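Local atomic coordinates of Fe-superoxide dismutase homolog (Plasmodium berghei, PDB entry 2A03), a protein that probably destroys toxic superoxide radicals, converting them into hydrogen peroxide and molecular oxygen at a metal site. Residues A10-P14 / V44-N48. Coordinates in Å, arbitrary orientation, origin at the centre of the assembly. Numbering follows the deposited sequence.
Sequences AITLP and VNKLN
Val44, its CB directed at residues 10-14, lies over the backbone of residues 11-13: CG1 sits 3.6 Å from Ile11 O, 4.0 Å from Thr12 CA and 4.0 Å from Leu13 N. Residues 10-14 are extended and run roughly antiparallel to 44-48, a turn of helix 29-51 closed by the Asn48 N to Val44 O hydrogen bond (3.0 Å). Leu13 and Val44 have the nearest CA atoms across the gap, 6.3 Å apart. Two aliphatic side chains flank this centre: Ile11 (m, t) brings CD1 to 4.0 Å from Leu47 CD2, and Leu13 (t, p) sets CD1 4.0 Å from Val44 CG2. One turn beyond Val44, the Asn48 carboxamide (chi1 m) serves the Ile11 backbone twice: ND2 donates a nearly linear hydrogen bond to Ile11 O (3.0 Å), and OD1 accepts from a water, 2.6 Å away, which accepts from Ile11 N at 2.7 Å. Val44 and Leu47 also pack on Ile79 of helix 70-87, and Ile11 touches Ile64 of helix 61-67. Leu13 lies about 7 Å, side chain to side chain, from the metal ligand His82. Residues 10-14 thus pack along the first long helix of the alpha-hairpin domain of iron/manganese superoxide dismutases.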
ATOM      1  N   ALA A  10      15.607   5.892 -25.004  1.00 45.25           N
ATOM      2  CA  ALA A  10      14.381   5.646 -24.263  1.00 44.47           C
ATOM      3  C   ALA A  10      14.700   5.122 -22.859  1.00 44.15           C
ATOM      4  O   ALA A  10      15.697   4.410 -22.648  1.00 44.83           O
ATOM      5  CB  ALA A  10      13.470   4.662 -25.019  1.00 44.90           C
ATOM      6  N   ILE A  11      13.869   5.507 -21.894  1.00 42.19           N
ATOM      7  CA  ILE A  11      14.010   5.026 -20.533  1.00 41.24           C
ATOM      8  C   ILE A  11      13.666   3.541 -20.501  1.00 40.14           C
ATOM      9  O   ILE A  11      12.632   3.123 -21.013  1.00 38.54           O
ATOM     10  CB  ILE A  11      13.111   5.816 -19.562  1.00 41.27           C
ATOM     11  CG1 ILE A  11      13.610   7.263 -19.466  1.00 40.99           C
ATOM     12  CG2 ILE A  11      13.102   5.154 -18.189  1.00 40.53           C
ATOM     13  CD1 ILE A  11      12.575   8.231 -18.997  1.00 40.03           C
ATOM     14  N   THR A  12      14.566   2.755 -19.919  1.00 39.26           N
ATOM     15  CA  THR A  12      14.434   1.308 -19.912  1.00 39.99           C
ATOM     16  C   THR A  12      14.642   0.725 -18.503  1.00 38.72           C
ATOM     17  O   THR A  12      15.221   1.364 -17.628  1.00 37.79           O
ATOM     18  CB  THR A  12      15.454   0.633 -20.864  1.00 40.12           C
ATOM     19  OG1 THR A  12      16.782   0.920 -20.416  1.00 43.67           O
ATOM     20  CG2 THR A  12      15.293   1.130 -22.268  1.00 40.33           C
ATOM     21  N   LEU A  13      14.143  -0.490 -18.316  1.00 38.21           N
ATOM     22  CA  LEU A  13      14.311  -1.233 -17.081  1.00 39.12           C
ATOM     23  C   LEU A  13      15.773  -1.658 -16.916  1.00 38.56           C
ATOM     24  O   LEU A  13      16.289  -2.406 -17.722  1.00 38.65           O
ATOM     25  CB  LEU A  13      13.412  -2.469 -17.138  1.00 38.95           C
ATOM     26  CG  LEU A  13      13.290  -3.335 -15.884  1.00 39.11           C
ATOM     27  CD1 LEU A  13      12.694  -2.547 -14.727  1.00 38.39           C
ATOM     28  CD2 LEU A  13      12.437  -4.554 -16.237  1.00 39.28           C
ATOM     29  N   PRO A  14      16.455  -1.169 -15.883  1.00 39.00           N
ATOM     30  CA  PRO A  14      17.834  -1.656 -15.761  1.00 39.88           C
ATOM     31  C   PRO A  14      17.866  -3.153 -15.465  1.00 40.18           C
ATOM     32  O   PRO A  14      16.979  -3.665 -14.759  1.00 39.26           O
ATOM     33  CB  PRO A  14      18.413  -0.867 -14.578  1.00 39.75           C
ATOM     34  CG  PRO A  14      17.419   0.241 -14.293  1.00 41.15           C
ATOM     35  CD  PRO A  14      16.082  -0.235 -14.808  1.00 39.49           C
ATOM     36  N   VAL A  44       8.103   1.439 -15.674  1.00 30.35           N
ATOM     37  CA  VAL A  44       8.797   1.907 -16.875  1.00 30.41           C
ATOM     38  C   VAL A  44       7.805   2.047 -18.034  1.00 31.19           C
ATOM     39  O   VAL A  44       7.752   3.070 -18.716  1.00 32.10           O
ATOM     40  CB  VAL A  44       9.936   0.946 -17.259  1.00 30.64           C
ATOM     41  CG1 VAL A  44      10.648   1.419 -18.529  1.00 29.59           C
ATOM     42  CG2 VAL A  44      10.936   0.812 -16.097  1.00 29.92           C
ATOM     43  N   ASN A  45       6.993   1.024 -18.251  1.00 32.08           N
ATOM     44  CA  ASN A  45       6.068   1.042 -19.361  1.00 32.05           C
ATOM     45  C   ASN A  45       5.021   2.151 -19.201  1.00 32.78           C
ATOM     46  O   ASN A  45       4.664   2.827 -20.173  1.00 32.13           O
ATOM     47  CB  ASN A  45       5.391  -0.312 -19.488  1.00 32.55           C
ATOM     48  CG  ASN A  45       6.361  -1.427 -19.857  1.00 33.43           C
ATOM     49  OD1 ASN A  45       7.487  -1.187 -20.306  1.00 31.07           O
ATOM     50  ND2 ASN A  45       5.915  -2.668 -19.662  1.00 32.39           N
ATOM     51  N   LYS A  46       4.528   2.339 -17.980  1.00 31.99           N
ATOM     52  CA  LYS A  46       3.516   3.354 -17.744  1.00 31.83           C
ATOM     53  C   LYS A  46       4.102   4.762 -17.879  1.00 31.30           C
ATOM     54  O   LYS A  46       3.467   5.652 -18.436  1.00 30.67           O
ATOM     55  CB  LYS A  46       2.862   3.162 -16.374  1.00 32.51           C
ATOM     56  N   LEU A  47       5.308   4.967 -17.364  1.00 30.59           N
ATOM     57  CA  LEU A  47       5.985   6.240 -17.556  1.00 30.47           C
ATOM     58  C   LEU A  47       6.094   6.588 -19.039  1.00 29.81           C
ATOM     59  O   LEU A  47       5.701   7.668 -19.460  1.00 29.17           O
ATOM     60  CB  LEU A  47       7.392   6.216 -16.952  1.00 30.23           C
ATOM     61  CG  LEU A  47       8.155   7.539 -17.141  1.00 30.27           C
ATOM     62  CD1 LEU A  47       7.347   8.731 -16.617  1.00 29.33           C
ATOM     63  CD2 LEU A  47       9.507   7.513 -16.485  1.00 30.36           C
ATOM     64  N   ASN A  48       6.658   5.666 -19.813  1.00 30.52           N
ATOM     65  CA  ASN A  48       6.853   5.870 -21.235  1.00 31.00           C
ATOM     66  C   ASN A  48       5.533   6.133 -21.960  1.00 30.49           C
ATOM     67  O   ASN A  48       5.495   6.916 -22.893  1.00 29.03           O
ATOM     68  CB  ASN A  48       7.575   4.681 -21.869  1.00 31.09           C
ATOM     69  CG  ASN A  48       9.059   4.687 -21.595  1.00 32.81           C
ATOM     70  OD1 ASN A  48       9.673   5.755 -21.420  1.00 29.73           O
ATOM     71  ND2 ASN A  48       9.660   3.487 -21.563  1.00 31.69           N
TER
HETATM   72  O   HOH W   1      11.650   6.913 -22.654  1.00 37.91           O